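Local coordinates for hemin degrading factor (Pseudomonas aeruginosa, PDB 4MF9), which binds heme, acts in heme trafficking and probably degrades heme, at residues A249-M263 against H275-F289. Sequence-based numbering, arbitrary orientation.
Sequences AKLFEAAAESGLPIM and HTGPVCNLKWLDDWF
Gly277 O takes the straight hydrogen bond of Ile262 N at 2.9 Å. The donor stands above the carbonyl plane, 65° out of it. His275 NE2 adds a weak bond to the same oxygen and another, straighter but also weak, to Pro278 O. In return Gly277 N donates a hydrogen bond to Ile262 O, 2.9 Å away. The two Ile262-Gly277 bonds make an antiparallel hydrogen-bonded pair near the open end of the hairpin of strands 262-268 and 271-277. In the next pair, non-hydrogen-bonded, Met263 and Thr276 lie side by side, and Met263 also touches the bound heme. His275 bonds through ND1 to Arg92 NE, and its ring stacks on Phe296.

Beyond the strands, water joins the helix to the loop after Gly277. One molecule accepts from Val279 N and lies within bonding distance of Ala255 O and Leu260 O. A second water donates to Ala256 O and Val279 O. Val279 O also meets the CA of Ala256 in a CA-H...O contact of 3.5 Å. CG1 of Val279 touches CD1 of Ile262 at 4.1 Å, the two side chains crossing at about a right angle.

Toward its N-terminal side, helix 249-258 rests on aromatic rings. Ala249 CB sits over the centre of the Phe289 ring, 3.9 Å from its centroid, a CH-pi contact. The Phe289 side chain leaves its strand toward the helix, with CG opposite the backbone N (chi1 -180°). Phe252 meets it obliquely, planes 41° apart, with its CB 3.5 Å from CE2 of Phe289. Trp284 brings CZ2 to Ala249 CB at 3.6 Å.

Weakly directional apolar contact thus holds the helix to strands 282-285 and 288-293. Its C-terminal end reaches Val279 largely through water, and direct backbone hydrogen bonds join the segments only where the hairpin strands pair.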
loop_
_atom_site.group_PDB
_atom_site.type_symbol
_atom_site.label_atom_id
_atom_site.label_comp_id
_atom_site.label_asym_id
_atom_site.label_seq_id
_atom_site.Cartn_x
_atom_site.Cartn_y
_atom_site.Cartn_z
ATOM N N ALA A 249 4.430 -16.389 6.706
ATOM C CA ALA A 249 3.871 -16.265 8.056
ATOM C C ALA A 249 4.861 -16.747 9.120
ATOM O O ALA A 249 4.964 -16.174 10.212
ATOM C CB ALA A 249 2.565 -17.051 8.161
ATOM N N LYS A 250 5.572 -17.800 8.801
ATOM C CA LYS A 250 6.548 -18.390 9.680
ATOM C C LYS A 250 7.693 -17.476 9.961
ATOM O O LYS A 250 8.146 -17.448 11.021
ATOM C CB LYS A 250 7.010 -19.708 9.158
ATOM C CG LYS A 250 5.987 -20.784 9.341
ATOM C CD LYS A 250 6.074 -21.787 8.270
ATOM C CE LYS A 250 5.296 -23.015 8.637
ATOM N NZ LYS A 250 5.883 -24.212 8.048
ATOM N N LEU A 251 8.115 -16.712 8.954
ATOM C CA LEU A 251 9.169 -15.705 9.115
ATOM C C LEU A 251 8.732 -14.576 10.050
ATOM O O LEU A 251 9.520 -14.116 10.886
ATOM C CB LEU A 251 9.642 -15.157 7.755
ATOM C CG LEU A 251 10.837 -14.206 7.831
ATOM C CD1 LEU A 251 11.740 -14.353 6.634
ATOM C CD2 LEU A 251 10.339 -12.766 7.916
ATOM N N PHE A 252 7.489 -14.115 9.894
ATOM C CA PHE A 252 6.921 -13.142 10.825
ATOM C C PHE A 252 6.981 -13.699 12.246
ATOM O O PHE A 252 7.454 -13.023 13.169
ATOM C CB PHE A 252 5.463 -12.834 10.465
ATOM C CG PHE A 252 5.293 -11.725 9.447
ATOM C CD1 PHE A 252 5.577 -10.405 9.778
ATOM C CD2 PHE A 252 4.806 -12.005 8.174
ATOM C CE1 PHE A 252 5.403 -9.379 8.837
ATOM C CE2 PHE A 252 4.632 -10.990 7.234
ATOM C CZ PHE A 252 4.927 -9.676 7.572
ATOM N N GLU A 253 6.561 -14.943 12.401
ATOM C CA GLU A 253 6.512 -15.613 13.687
ATOM C C GLU A 253 7.894 -15.703 14.300
ATOM O O GLU A 253 8.111 -15.395 15.436
ATOM C CB GLU A 253 5.922 -16.990 13.487
ATOM C CG GLU A 253 4.438 -17.006 13.649
ATOM C CD GLU A 253 3.748 -18.202 13.079
ATOM O OE1 GLU A 253 4.344 -18.955 12.334
ATOM O OE2 GLU A 253 2.565 -18.370 13.360
ATOM N N ALA A 254 8.873 -16.036 13.476
ATOM C CA ALA A 254 10.254 -16.136 13.934
ATOM C C ALA A 254 10.806 -14.758 14.291
ATOM O O ALA A 254 11.514 -14.611 15.283
ATOM C CB ALA A 254 11.116 -16.803 12.874
ATOM N N ALA A 255 10.487 -13.750 13.480
ATOM C CA ALA A 255 10.914 -12.376 13.757
ATOM C C ALA A 255 10.246 -11.848 15.026
ATOM O O ALA A 255 10.830 -11.062 15.781
ATOM C CB ALA A 255 10.595 -11.462 12.568
ATOM N N ALA A 256 9.004 -12.257 15.243
ATOM C CA ALA A 256 8.311 -11.862 16.453
ATOM C C ALA A 256 9.060 -12.453 17.638
ATOM O O ALA A 256 9.283 -11.779 18.646
ATOM C CB ALA A 256 6.893 -12.354 16.427
ATOM N N GLU A 257 9.498 -13.688 17.452
ATOM C CA GLU A 257 10.164 -14.472 18.477
ATOM C C GLU A 257 11.429 -13.767 18.924
ATOM O O GLU A 257 11.672 -13.718 20.088
ATOM C CB GLU A 257 10.252 -15.993 18.101
ATOM C CG GLU A 257 8.848 -16.683 18.098
ATOM C CD GLU A 257 8.746 -18.234 18.141
ATOM O OE1 GLU A 257 8.995 -18.951 17.165
ATOM O OE2 GLU A 257 8.339 -18.787 19.158
ATOM N N SER A 258 12.211 -13.218 18.009
ATOM C CA SER A 258 13.462 -12.540 18.298
ATOM C C SER A 258 13.570 -11.048 18.468
ATOM O O SER A 258 14.538 -10.591 18.934
ATOM C CB SER A 258 14.505 -12.960 17.292
ATOM O OG SER A 258 14.705 -12.060 16.231
ATOM N N GLY A 259 12.559 -10.302 18.097
ATOM C CA GLY A 259 12.582 -8.855 18.261
ATOM C C GLY A 259 13.333 -8.158 17.143
ATOM O O GLY A 259 13.670 -6.975 17.240
ATOM N N LEU A 260 13.624 -8.870 16.084
ATOM C CA LEU A 260 14.335 -8.310 14.983
ATOM C C LEU A 260 13.523 -7.199 14.295
ATOM O O LEU A 260 12.490 -7.421 13.789
ATOM C CB LEU A 260 14.580 -9.434 13.986
ATOM C CG LEU A 260 15.053 -9.285 12.576
ATOM C CD1 LEU A 260 16.196 -8.338 12.574
ATOM C CD2 LEU A 260 15.620 -10.594 12.099
ATOM N N PRO A 261 14.089 -6.042 14.229
ATOM C CA PRO A 261 13.455 -4.929 13.510
ATOM C C PRO A 261 13.479 -5.186 12.002
ATOM O O PRO A 261 14.539 -5.412 11.407
ATOM C CB PRO A 261 14.339 -3.732 13.877
ATOM C CG PRO A 261 15.690 -4.349 14.188
ATOM C CD PRO A 261 15.370 -5.659 14.848
ATOM N N ILE A 262 12.303 -5.160 11.387
ATOM C CA ILE A 262 12.183 -5.457 9.967
ATOM C C ILE A 262 11.525 -4.282 9.257
ATOM O O ILE A 262 11.201 -3.280 9.888
ATOM C CB ILE A 262 11.345 -6.710 9.759
ATOM C CG1 ILE A 262 9.951 -6.500 10.351
ATOM C CG2 ILE A 262 12.030 -7.914 10.422
ATOM C CD1 ILE A 262 9.000 -7.658 10.118
ATOM N N MET A 263 11.354 -4.366 7.960
ATOM C CA MET A 263 10.619 -3.410 7.156
ATOM C C MET A 263 9.543 -4.134 6.384
ATOM O O MET A 263 9.820 -5.128 5.795
ATOM C CB MET A 263 11.527 -2.680 6.190
ATOM C CG MET A 263 12.632 -1.917 6.834
ATOM S SD MET A 263 13.712 -1.040 5.749
ATOM C CE MET A 263 12.607 0.280 5.320
ATOM N N HIS A 275 6.382 -0.022 7.164
ATOM C CA HIS A 275 6.582 -0.091 8.603
ATOM C C HIS A 275 8.029 -0.466 8.858
ATOM O O HIS A 275 8.520 -1.418 8.265
ATOM C CB HIS A 275 5.702 -1.159 9.222
ATOM C CG HIS A 275 6.148 -1.587 10.591
ATOM N ND1 HIS A 275 5.958 -0.807 11.712
ATOM C CD2 HIS A 275 6.785 -2.706 11.013
ATOM C CE1 HIS A 275 6.444 -1.434 12.769
ATOM N NE2 HIS A 275 6.962 -2.585 12.373
ATOM N N THR A 276 8.703 0.280 9.728
ATOM C CA THR A 276 10.048 -0.078 10.165
ATOM C C THR A 276 10.018 -0.373 11.659
ATOM O O THR A 276 9.495 0.415 12.442
ATOM C CB THR A 276 11.057 1.045 9.885
ATOM O OG1 THR A 276 11.075 1.336 8.480
ATOM C CG2 THR A 276 12.450 0.635 10.324
ATOM N N GLY A 277 10.555 -1.522 12.048
ATOM C CA GLY A 277 10.612 -1.884 13.450
ATOM C C GLY A 277 10.229 -3.326 13.671
ATOM O O GLY A 277 9.958 -4.061 12.722
ATOM N N PRO A 278 10.216 -3.774 14.906
ATOM C CA PRO A 278 9.814 -5.154 15.217
ATOM C C PRO A 278 8.332 -5.390 15.085
ATOM O O PRO A 278 7.601 -4.473 15.042
ATOM C CB PRO A 278 10.223 -5.297 16.665
ATOM C CG PRO A 278 10.065 -3.942 17.182
ATOM C CD PRO A 278 10.583 -3.047 16.113
ATOM N N VAL A 279 7.939 -6.622 15.001
ATOM C CA VAL A 279 6.571 -7.004 15.142
ATOM C C VAL A 279 6.499 -7.864 16.385
ATOM O O VAL A 279 7.465 -8.473 16.728
ATOM C CB VAL A 279 6.043 -7.687 13.911
ATOM C CG1 VAL A 279 6.066 -6.686 12.760
ATOM C CG2 VAL A 279 6.854 -8.900 13.571
ATOM N N CYS A 280 5.425 -7.788 17.141
ATOM C CA CYS A 280 5.363 -8.511 18.415
ATOM C C CYS A 280 4.161 -9.419 18.485
ATOM O O CYS A 280 4.297 -10.621 18.673
ATOM C CB CYS A 280 5.319 -7.548 19.609
ATOM S SG CYS A 280 6.718 -6.411 19.724
ATOM N N ASN A 281 2.990 -8.861 18.268
ATOM C CA ASN A 281 1.790 -9.596 18.509
ATOM C C ASN A 281 1.189 -10.049 17.253
ATOM O O ASN A 281 0.845 -9.241 16.473
ATOM C CB ASN A 281 0.820 -8.678 19.275
ATOM C CG ASN A 281 -0.075 -9.445 20.145
ATOM O OD1 ASN A 281 -1.100 -9.925 19.714
ATOM N ND2 ASN A 281 0.321 -9.597 21.383
ATOM N N LEU A 282 1.040 -11.350 17.067
ATOM C CA LEU A 282 0.653 -11.924 15.828
ATOM C C LEU A 282 -0.532 -12.862 16.000
ATOM O O LEU A 282 -0.609 -13.531 16.973
ATOM C CB LEU A 282 1.821 -12.714 15.234
ATOM C CG LEU A 282 3.042 -12.034 14.611
ATOM C CD1 LEU A 282 3.163 -10.602 14.973
ATOM C CD2 LEU A 282 4.342 -12.779 14.883
ATOM N N LYS A 283 -1.413 -12.925 15.031
ATOM C CA LYS A 283 -2.545 -13.809 15.124
ATOM C C LYS A 283 -3.181 -14.261 13.818
ATOM O O LYS A 283 -3.403 -13.464 12.931
ATOM C CB LYS A 283 -3.588 -13.123 16.000
ATOM C CG LYS A 283 -4.929 -13.785 16.016
ATOM C CD LYS A 283 -5.000 -14.836 17.076
ATOM C CE LYS A 283 -5.209 -14.198 18.419
ATOM N NZ LYS A 283 -6.569 -14.122 18.956
ATOM N N TRP A 284 -3.542 -15.513 13.756
ATOM C CA TRP A 284 -4.322 -16.053 12.697
ATOM C C TRP A 284 -5.836 -15.879 12.939
ATOM O O TRP A 284 -6.307 -16.052 14.009
ATOM C CB TRP A 284 -4.056 -17.528 12.574
ATOM C CG TRP A 284 -2.766 -17.904 11.930
ATOM C CD1 TRP A 284 -1.613 -18.207 12.548
ATOM C CD2 TRP A 284 -2.519 -17.963 10.558
ATOM N NE1 TRP A 284 -0.656 -18.482 11.633
ATOM C CE2 TRP A 284 -1.203 -18.362 10.390
ATOM C CE3 TRP A 284 -3.299 -17.744 9.432
ATOM C CZ2 TRP A 284 -0.630 -18.500 9.124
ATOM C CZ3 TRP A 284 -2.729 -17.895 8.191
ATOM C CH2 TRP A 284 -1.421 -18.267 8.046
ATOM N N LEU A 285 -6.598 -15.575 11.916
ATOM C CA LEU A 285 -8.026 -15.700 11.946
ATOM C C LEU A 285 -8.389 -16.170 10.607
ATOM O O LEU A 285 -8.276 -15.438 9.673
ATOM C CB LEU A 285 -8.704 -14.347 12.207
ATOM C CG LEU A 285 -10.088 -14.215 12.862
ATOM C CD1 LEU A 285 -10.419 -15.368 13.735
ATOM C CD2 LEU A 285 -10.013 -12.958 13.679
ATOM N N ASP A 286 -8.786 -17.427 10.523
ATOM C CA ASP A 286 -9.128 -18.033 9.272
ATOM C C ASP A 286 -7.918 -17.863 8.311
ATOM O O ASP A 286 -6.817 -18.069 8.738
ATOM C CB ASP A 286 -10.431 -17.473 8.765
ATOM C CG ASP A 286 -11.640 -18.084 9.473
ATOM O OD1 ASP A 286 -11.436 -18.915 10.355
ATOM O OD2 ASP A 286 -12.738 -17.713 9.093
ATOM N N ASP A 287 -8.150 -17.438 7.086
ATOM C CA ASP A 287 -7.072 -17.265 6.085
ATOM C C ASP A 287 -6.236 -16.001 6.305
ATOM O O ASP A 287 -5.258 -15.751 5.572
ATOM C CB ASP A 287 -7.650 -17.199 4.668
ATOM C CG ASP A 287 -8.282 -18.498 4.223
ATOM O OD1 ASP A 287 -7.936 -19.566 4.780
ATOM O OD2 ASP A 287 -9.122 -18.442 3.292
ATOM N N TRP A 288 -6.638 -15.196 7.288
ATOM C CA TRP A 288 -5.951 -13.947 7.599
ATOM C C TRP A 288 -4.819 -14.174 8.575
ATOM O O TRP A 288 -5.022 -14.708 9.678
ATOM C CB TRP A 288 -6.905 -12.920 8.217
ATOM C CG TRP A 288 -7.930 -12.387 7.292
ATOM C CD1 TRP A 288 -9.236 -12.767 7.213
ATOM C CD2 TRP A 288 -7.751 -11.352 6.324
ATOM N NE1 TRP A 288 -9.884 -12.035 6.244
ATOM C CE2 TRP A 288 -8.991 -11.162 5.680
ATOM C CE3 TRP A 288 -6.657 -10.575 5.926
ATOM C CZ2 TRP A 288 -9.172 -10.219 4.666
ATOM C CZ3 TRP A 288 -6.836 -9.643 4.920
ATOM C CH2 TRP A 288 -8.085 -9.473 4.300
ATOM N N PHE A 289 -3.629 -13.744 8.183
ATOM C CA PHE A 289 -2.519 -13.667 9.113
ATOM C C PHE A 289 -2.344 -12.208 9.489
ATOM O O PHE A 289 -2.318 -11.332 8.613
ATOM C CB PHE A 289 -1.241 -14.236 8.491
ATOM C CG PHE A 289 -0.062 -14.193 9.412
ATOM C CD1 PHE A 289 0.068 -15.129 10.434
ATOM C CD2 PHE A 289 0.902 -13.203 9.277
ATOM C CE1 PHE A 289 1.151 -15.089 11.297
ATOM C CE2 PHE A 289 1.989 -13.152 10.138
ATOM C CZ PHE A 289 2.123 -14.100 11.143
HETATM O O HOH W 1 10.466 -8.261 15.274
HETATM O O HOH W 2 9.375 -9.047 19.099
#